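PDB 6Y1W: putative tryptophan halogenase from Xanthomonas campestris pv. campestris, which probably halogenates tryptophan or related aromatic substrates as a flavin-dependent enzyme using reduced FAD, oxygen and a halide. Local coordinates for residues Phe88-Ala93 and Arg144-Gly149; Thr111-Trp116 and Glu476-Arg481; Arg134-Tyr139 and Ser444-Met449. All coordinates share one frame; numbering follows the deposited sequence. Where two conformers were deposited one is given.

How the contacts relate
Contact 1 (Phe88-Ala93 with Arg144-Gly149) and contact 3 (Arg134-Tyr139 with Ser444-Met449) are buried, whereas contact 2 (Thr111-Trp116 with Glu476-Arg481) lies farther out and is partly exposed. All three rest on a few apolar atoms and have no direct hydrogen bond across them; contact 2 adds a water between its segments. Contacts 2 and 3 are the most closely joined: the Arg134-Tyr139 loop of contact 3 packs on helix 468-486 of contact 2, and the loop of contact 2 meets both segments of contact 3. Helix 141-148 of contact 1 also reaches helix 468-486 and touches the Arg134-Tyr139 loop. Charged pairs occur in each contact, but within single segments.

Contact 1 (Phe88-Ala93 and Arg144-Gly149); sequences FKVGIA and RAAQEG
With chi1 at -63°, Val90 sets CG1 opposite its carbonyl carbon and tucks CG2 between the backbone N and the carbonyl, and it is CG2 that meets the helix. This one methyl lands on the turn formed by Ala145 and Ala146. It lies 3.8 Å from Ala146 CB and 3.7 Å from Ala146 N, so it touches backbone as well as side chain; Ala145 CB is looser, at 4.4 Å from CG2. The two small alanines let the helix come close: Val90 and Ala146 have their CA atoms 6.2 Å apart. Met159 and Thr262 also pack on the valine.

On the far side of the helix, Arg144 folds back along its turn. Its NH1 gives one bond to Glu148 OE2 (2.8 Å), on the lone pair away from the other oxygen, and one to Gln147 OE1 (2.9 Å). Both acceptors lie close to the guanidinium plane, which fixes its rotation, while NE pairs with Glu483 of helix 468-486. Gly149 leaves the helix with positive phi.

Val90 is the one-residue joint between strand 87-89 of the three-stranded sheet and strand 91-99 of the larger mixed sheet, and packs there on helix 141-148. The neighbouring Lys89 sends NZ to Ser348 OG and Thr62 O. Lys89 is the predicted active-site lysine, as in the tryptophan halogenases, where a lysine lies between the flavin and substrate sites.

Contact 2 (Thr111-Trp116 and Glu476-Arg481); sequences TGTDHW and EGIRQR
Ile478 is the residue of the helix that meets Gly112 and Thr113, and the walk towards it starts two residues earlier at Glu476. This glutamate turns along the helix to Arg479; in the conformer given, Arg479 meets the carboxylate side-on, NE reaching Glu476 OE2 at 2.8 Å and NH2 the other oxygen. Gly477 comes next, and its carbonyl oxygen will matter to Arg481.

Ile478 does the packing with separate branches. CG2, anti to the backbone N, rests 4.0 Å from Gly112 CA. CG1, anti to the carbonyl carbon, lies 3.9 Å from Thr113 OG1 and carries CD1 to 3.8 Å from Thr113 N. The isoleucine thus lies against the backbone of the glycine, where no side chain intervenes, and against the threonine side chain beside it. Beyond Arg479 and Gln480, Arg481 runs back along the helix, the centre of its guanidinium over Gly477 O, and reaches the loop through a water: the water is 2.9 Å from Thr113 OG1 and accepts a weak bond from Arg481 NH2.

Farther along the loop, Trp116 O bonds to Gln363 of the second subunit. Around the contact, Phe120 of helix 120-129 packs on both Ile478 and Thr111, and Gly112 is bonded through its backbone to Tyr139. The loop between strand 102-107 and helix 120-129 thereby lies against helix 468-486.

Contact 3 (Arg134-Tyr139 and Ser444-Met449); sequences RDFGDY and SWIQVM. With BUD ((2S,3S)-butane-2,3-diol), chain H.
Phe136 and Ile446 make the closest touch, with CZ of the ring 3.6 Å from the CG2 methyl, which also lies 3.7 Å from Phe136 CE2. The methyl comes in obliquely and the side chains cross at about a right angle. Gln447 takes the ring edge instead, its CG near the ring plane and 4.1 Å from Phe136 CE2; the amide beyond stands nearly perpendicular to the ring, at 84°. Phe136 reaches across because its CG is anti to the backbone N (chi1 -166°), and Trp124 meets the same ring edge-to-face.

One step out, the polar end of Gln447 is held at both atoms: OE1 accepts from Ser107 N, and NE2 gives to Thr111 OG1. Behind Phe136, Asp135 OD2 accepts from Gly137 N at 2.8 Å, an Asx turn in which the donor sits well above the carboxylate plane. Arg134 grips the single atom Asp138 OD2, which lies in the guanidinium plane, with NE (2.8 Å, on the anti side) and NH2 (2.9 Å, from above the carboxylate plane), and its backbone N gives to Tyr139 OH. These bonds brace the short 3-10 turn that presents Phe136.

At the start of the segment, Ser444 OG and O2 of the bound butanediol share a notably short hydrogen bond, 2.5 Å, which either could donate; OG also bonds to His106 NE2, and the diol to Ala441 N.

Helix 442-451 is packed by helix 371-397 at Ser444 and Val448 and by helix 417-429 at Trp445 and Met449. Loop 134-139 bridges it to helix 468-486, on which Tyr139 packs.

Contact 1 (Phe88-Ala93 and Arg144-Gly149)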
# COMPACT_ATOMS: atom_id res chain seq x y z
N PHE A 88 5.50 18.09 22.12
CA PHE A 88 5.80 17.43 20.86
C PHE A 88 6.67 16.20 21.05
O PHE A 88 7.49 16.12 21.98
CB PHE A 88 6.48 18.41 19.89
CG PHE A 88 5.57 19.51 19.43
CD1 PHE A 88 4.63 19.28 18.40
CD2 PHE A 88 5.60 20.76 20.02
CE1 PHE A 88 3.75 20.27 17.99
CE2 PHE A 88 4.70 21.76 19.60
CZ PHE A 88 3.79 21.51 18.60
N LYS A 89 6.51 15.25 20.12
CA LYS A 89 7.26 14.00 20.14
C LYS A 89 7.84 13.76 18.76
O LYS A 89 7.09 13.82 17.78
CB LYS A 89 6.33 12.82 20.50
CG LYS A 89 7.02 11.46 20.41
CD LYS A 89 6.01 10.35 20.63
CE LYS A 89 6.68 8.97 20.32
NZ LYS A 89 5.59 7.91 20.10
N VAL A 90 9.15 13.49 18.68
CA VAL A 90 9.78 13.14 17.41
C VAL A 90 10.34 11.73 17.38
O VAL A 90 10.88 11.32 16.35
CB VAL A 90 10.87 14.16 17.01
CG1 VAL A 90 10.26 15.54 16.80
CG2 VAL A 90 11.97 14.20 18.08
N GLY A 91 10.23 10.97 18.48
CA GLY A 91 10.79 9.63 18.46
C GLY A 91 10.73 9.01 19.85
O GLY A 91 10.20 9.60 20.80
N ILE A 92 11.31 7.80 19.94
CA ILE A 92 11.38 7.01 21.17
C ILE A 92 12.85 6.65 21.39
O ILE A 92 13.50 6.10 20.48
CB ILE A 92 10.57 5.71 21.09
CG1 ILE A 92 9.08 6.04 20.81
CG2 ILE A 92 10.65 4.91 22.37
CD1 ILE A 92 8.17 4.81 20.65
N ALA A 93 13.36 6.91 22.59
CA ALA A 93 14.72 6.50 22.92
C ALA A 93 14.67 5.12 23.56
O ALA A 93 14.07 4.94 24.64
CB ALA A 93 15.39 7.52 23.86
N ARG A 144 18.02 13.73 15.34
CA ARG A 144 18.87 14.76 15.93
C ARG A 144 18.05 15.72 16.79
O ARG A 144 18.54 16.21 17.82
CB ARG A 144 19.62 15.51 14.84
CG ARG A 144 20.71 14.66 14.17
CD ARG A 144 21.90 14.44 15.10
NE ARG A 144 22.54 15.76 15.33
CZ ARG A 144 22.86 16.27 16.52
NH1 ARG A 144 22.65 15.59 17.64
NH2 ARG A 144 23.43 17.48 16.59
N ALA A 145 16.79 15.99 16.40
CA ALA A 145 15.95 16.85 17.24
C ALA A 145 15.62 16.18 18.57
O ALA A 145 15.41 16.85 19.59
CB ALA A 145 14.67 17.22 16.48
N ALA A 146 15.54 14.85 18.57
CA ALA A 146 15.39 14.13 19.83
C ALA A 146 16.62 14.30 20.69
O ALA A 146 16.52 14.54 21.89
CB ALA A 146 15.11 12.64 19.57
N GLN A 147 17.81 14.19 20.08
CA GLN A 147 19.03 14.30 20.87
C GLN A 147 19.21 15.68 21.45
O GLN A 147 19.75 15.81 22.56
CB GLN A 147 20.24 13.97 20.00
CG GLN A 147 20.21 12.49 19.65
CD GLN A 147 21.42 12.08 18.81
OE1 GLN A 147 21.87 12.82 17.94
NE2 GLN A 147 21.92 10.87 19.06
N GLU A 148 18.84 16.72 20.72
CA GLU A 148 19.13 18.09 21.14
C GLU A 148 17.95 18.79 21.78
O GLU A 148 18.10 19.94 22.21
CB GLU A 148 19.61 18.93 19.95
CG GLU A 148 20.85 18.38 19.22
CD GLU A 148 22.04 18.24 20.12
OE1 GLU A 148 22.13 19.00 21.12
OE2 GLU A 148 22.90 17.36 19.84
N GLY A 149 16.78 18.16 21.82
CA GLY A 149 15.64 18.77 22.50
C GLY A 149 15.06 19.99 21.81
O GLY A 149 14.66 20.96 22.49

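Contact 2 (Thr111-Trp116 and Glu476-Arg481)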
# COMPACT_ATOMS: atom_id res chain seq x y z
N THR A 111 15.82 8.39 7.24
CA THR A 111 17.26 8.58 7.43
C THR A 111 17.90 8.70 6.06
O THR A 111 17.74 7.80 5.23
CB THR A 111 17.85 7.42 8.20
OG1 THR A 111 17.13 7.31 9.44
CG2 THR A 111 19.38 7.69 8.51
N GLY A 112 18.63 9.79 5.82
CA GLY A 112 19.41 9.91 4.59
C GLY A 112 18.53 10.11 3.36
O GLY A 112 17.39 10.60 3.44
N THR A 113 19.06 9.71 2.22
CA THR A 113 18.43 9.87 0.92
C THR A 113 18.49 8.56 0.17
O THR A 113 19.54 7.92 0.13
CB THR A 113 19.14 10.94 0.10
OG1 THR A 113 19.08 12.17 0.81
CG2 THR A 113 18.44 11.11 -1.26
N ASP A 114 17.36 8.15 -0.41
CA ASP A 114 17.30 6.89 -1.14
C ASP A 114 17.66 7.08 -2.60
O ASP A 114 17.57 8.17 -3.16
CB ASP A 114 15.90 6.28 -1.08
CG ASP A 114 15.41 5.98 0.33
OD1 ASP A 114 16.22 5.82 1.28
OD2 ASP A 114 14.19 5.85 0.48
N HIS A 115 18.05 5.97 -3.22
CA HIS A 115 18.09 5.89 -4.67
C HIS A 115 16.87 5.08 -5.10
O HIS A 115 16.35 4.27 -4.33
CB HIS A 115 19.37 5.22 -5.18
CG HIS A 115 19.54 5.30 -6.67
ND1 HIS A 115 19.25 4.25 -7.51
CD2 HIS A 115 19.91 6.33 -7.47
CE1 HIS A 115 19.46 4.61 -8.76
NE2 HIS A 115 19.85 5.88 -8.77
N TRP A 116 16.42 5.29 -6.35
CA TRP A 116 15.23 4.52 -6.76
C TRP A 116 15.45 3.02 -6.70
O TRP A 116 14.50 2.27 -6.49
CB TRP A 116 14.74 4.94 -8.16
CG TRP A 116 15.62 4.61 -9.35
CD1 TRP A 116 16.38 5.49 -10.06
CD2 TRP A 116 15.74 3.34 -10.04
NE1 TRP A 116 16.99 4.86 -11.11
CE2 TRP A 116 16.63 3.54 -11.11
CE3 TRP A 116 15.21 2.06 -9.84
CZ2 TRP A 116 17.00 2.53 -11.98
CZ3 TRP A 116 15.59 1.04 -10.70
CH2 TRP A 116 16.46 1.29 -11.76
N GLU A 476 28.28 13.14 3.87
CA GLU A 476 28.53 14.42 4.55
C GLU A 476 27.60 15.52 4.05
O GLU A 476 27.24 16.41 4.84
CB GLU A 476 29.99 14.84 4.38
CG GLU A 476 30.91 14.26 5.43
CD GLU A 476 30.54 14.71 6.84
OE1 GLU A 476 30.92 15.83 7.23
OE2 GLU A 476 29.86 13.92 7.55
N GLY A 477 27.21 15.50 2.77
CA GLY A 477 26.24 16.48 2.30
C GLY A 477 24.91 16.33 3.01
O GLY A 477 24.29 17.32 3.41
N ILE A 478 24.46 15.08 3.20
CA ILE A 478 23.25 14.83 4.00
C ILE A 478 23.44 15.34 5.43
O ILE A 478 22.57 16.05 5.98
CB ILE A 478 22.92 13.32 3.98
CG1 ILE A 478 22.45 12.88 2.57
CG2 ILE A 478 21.87 12.97 5.04
CD1 ILE A 478 22.51 11.38 2.41
N ARG A 479 24.56 14.99 6.08
CA ARG A 479 24.73 15.40 7.48
C ARG A 479 24.76 16.92 7.61
O ARG A 479 24.24 17.48 8.60
CB ARG A 479 25.98 14.76 8.07
CG ARG A 479 26.03 14.85 9.60
CD ARG A 479 27.21 14.12 10.17
NE ARG A 479 28.46 14.75 9.77
CZ ARG A 479 28.94 15.84 10.35
NH1 ARG A 479 28.28 16.39 11.36
NH2 ARG A 479 30.08 16.36 9.93
N GLN A 480 25.37 17.61 6.64
CA GLN A 480 25.42 19.07 6.71
C GLN A 480 24.05 19.69 6.56
O GLN A 480 23.74 20.69 7.22
CB GLN A 480 26.37 19.64 5.65
CG GLN A 480 27.80 19.31 5.94
CD GLN A 480 28.72 19.63 4.76
OE1 GLN A 480 28.26 20.07 3.70
NE2 GLN A 480 30.01 19.38 4.93
N ARG A 481 23.20 19.09 5.71
CA ARG A 481 21.84 19.59 5.57
C ARG A 481 21.03 19.32 6.84
O ARG A 481 20.32 20.20 7.32
CB ARG A 481 21.20 18.97 4.33
CG ARG A 481 21.81 19.52 3.02
CD ARG A 481 21.04 19.05 1.78
NE ARG A 481 21.33 17.66 1.46
CZ ARG A 481 22.38 17.25 0.74
NH1 ARG A 481 23.25 18.12 0.26
NH2 ARG A 481 22.55 15.96 0.51
O HOH W 1 20.81 14.04 -0.56

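Contact 3 (Arg134-Tyr139 and Ser444-Met449)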
# COMPACT_ATOMS: atom_id res chain seq x y z
N ARG A 134 29.33 7.80 9.76
CA ARG A 134 29.02 8.17 11.13
C ARG A 134 27.86 7.31 11.63
O ARG A 134 27.33 6.48 10.90
CB ARG A 134 28.71 9.65 11.22
CG ARG A 134 29.90 10.44 10.68
CD ARG A 134 29.67 11.87 10.80
NE ARG A 134 29.10 12.21 12.10
CZ ARG A 134 29.63 13.10 12.93
NH1 ARG A 134 30.74 13.74 12.58
NH2 ARG A 134 29.05 13.34 14.09
N ASP A 135 27.49 7.46 12.90
CA ASP A 135 26.32 6.76 13.41
C ASP A 135 25.13 6.97 12.47
O ASP A 135 24.90 8.08 11.98
CB ASP A 135 25.95 7.25 14.82
CG ASP A 135 24.86 6.39 15.47
OD1 ASP A 135 25.21 5.34 16.05
OD2 ASP A 135 23.66 6.74 15.40
N PHE A 136 24.36 5.90 12.24
CA PHE A 136 23.19 5.98 11.38
C PHE A 136 22.27 7.13 11.77
O PHE A 136 21.67 7.77 10.90
CB PHE A 136 22.42 4.65 11.45
CG PHE A 136 21.38 4.48 10.36
CD1 PHE A 136 21.76 4.46 9.03
CD2 PHE A 136 20.03 4.29 10.67
CE1 PHE A 136 20.84 4.28 8.01
CE2 PHE A 136 19.09 4.12 9.66
CZ PHE A 136 19.48 4.13 8.33
N GLY A 137 22.15 7.40 13.08
CA GLY A 137 21.22 8.45 13.51
C GLY A 137 21.62 9.85 13.08
O GLY A 137 20.76 10.73 12.98
N ASP A 138 22.92 10.08 12.80
CA ASP A 138 23.38 11.40 12.38
C ASP A 138 22.78 11.86 11.06
O ASP A 138 22.91 13.04 10.72
CB ASP A 138 24.91 11.43 12.22
CG ASP A 138 25.63 11.41 13.57
OD1 ASP A 138 24.94 11.36 14.60
OD2 ASP A 138 26.89 11.40 13.62
N TYR A 139 22.14 10.98 10.31
CA TYR A 139 21.60 11.32 9.00
C TYR A 139 20.09 11.52 9.00
O TYR A 139 19.49 11.57 7.93
CB TYR A 139 22.02 10.23 7.99
CG TYR A 139 23.53 10.04 8.01
CD1 TYR A 139 24.37 10.94 7.32
CD2 TYR A 139 24.12 8.99 8.71
CE1 TYR A 139 25.76 10.78 7.36
CE2 TYR A 139 25.52 8.84 8.75
CZ TYR A 139 26.31 9.74 8.06
OH TYR A 139 27.70 9.64 8.09
N SER A 444 11.44 2.72 9.95
CA SER A 444 11.24 2.14 11.27
C SER A 444 11.87 0.76 11.36
O SER A 444 12.61 0.47 12.32
CB SER A 444 9.74 2.03 11.58
OG SER A 444 9.22 3.31 11.87
N TRP A 445 11.60 -0.10 10.37
CA TRP A 445 12.22 -1.43 10.33
C TRP A 445 13.75 -1.31 10.35
O TRP A 445 14.44 -2.06 11.07
CB TRP A 445 11.79 -2.19 9.06
CG TRP A 445 10.41 -2.73 9.10
CD1 TRP A 445 9.31 -2.22 8.45
CD2 TRP A 445 9.96 -3.90 9.79
NE1 TRP A 445 8.21 -2.99 8.71
CE2 TRP A 445 8.57 -4.02 9.54
CE3 TRP A 445 10.58 -4.85 10.61
CZ2 TRP A 445 7.79 -5.07 10.07
CZ3 TRP A 445 9.81 -5.89 11.15
CH2 TRP A 445 8.43 -5.99 10.87
N ILE A 446 14.30 -0.36 9.57
CA ILE A 446 15.75 -0.21 9.50
C ILE A 446 16.30 0.29 10.83
O ILE A 446 17.23 -0.29 11.38
CB ILE A 446 16.16 0.75 8.37
CG1 ILE A 446 15.67 0.26 7.01
CG2 ILE A 446 17.67 1.01 8.38
CD1 ILE A 446 15.72 1.35 5.95
N GLN A 447 15.72 1.37 11.37
CA GLN A 447 16.27 1.91 12.62
C GLN A 447 16.21 0.89 13.75
O GLN A 447 17.16 0.75 14.54
CB GLN A 447 15.55 3.19 13.03
CG GLN A 447 15.85 4.41 12.15
CD GLN A 447 15.27 5.68 12.79
OE1 GLN A 447 14.52 5.59 13.72
NE2 GLN A 447 15.64 6.85 12.28
N VAL A 448 15.09 0.17 13.87
CA VAL A 448 14.98 -0.76 14.98
C VAL A 448 15.85 -2.00 14.76
O VAL A 448 16.50 -2.48 15.71
CB VAL A 448 13.50 -1.12 15.20
CG1 VAL A 448 13.37 -2.22 16.20
CG2 VAL A 448 12.79 0.16 15.70
N MET A 449 15.88 -2.55 13.54
CA MET A 449 16.73 -3.74 13.37
C MET A 449 18.22 -3.39 13.48
O MET A 449 18.97 -4.12 14.15
CB MET A 449 16.43 -4.46 12.06
CG MET A 449 15.08 -5.14 12.19
SD MET A 449 14.76 -6.34 10.84
CE MET A 449 14.39 -5.22 9.50
C1 BUD H . 4.72 5.73 13.56
O1 BUD H . 6.71 4.48 13.90
C2 BUD H . 5.64 4.65 13.00
O2 BUD H . 6.96 4.08 11.00
C3 BUD H . 6.17 5.08 11.63
C4 BUD H . 4.98 5.42 10.72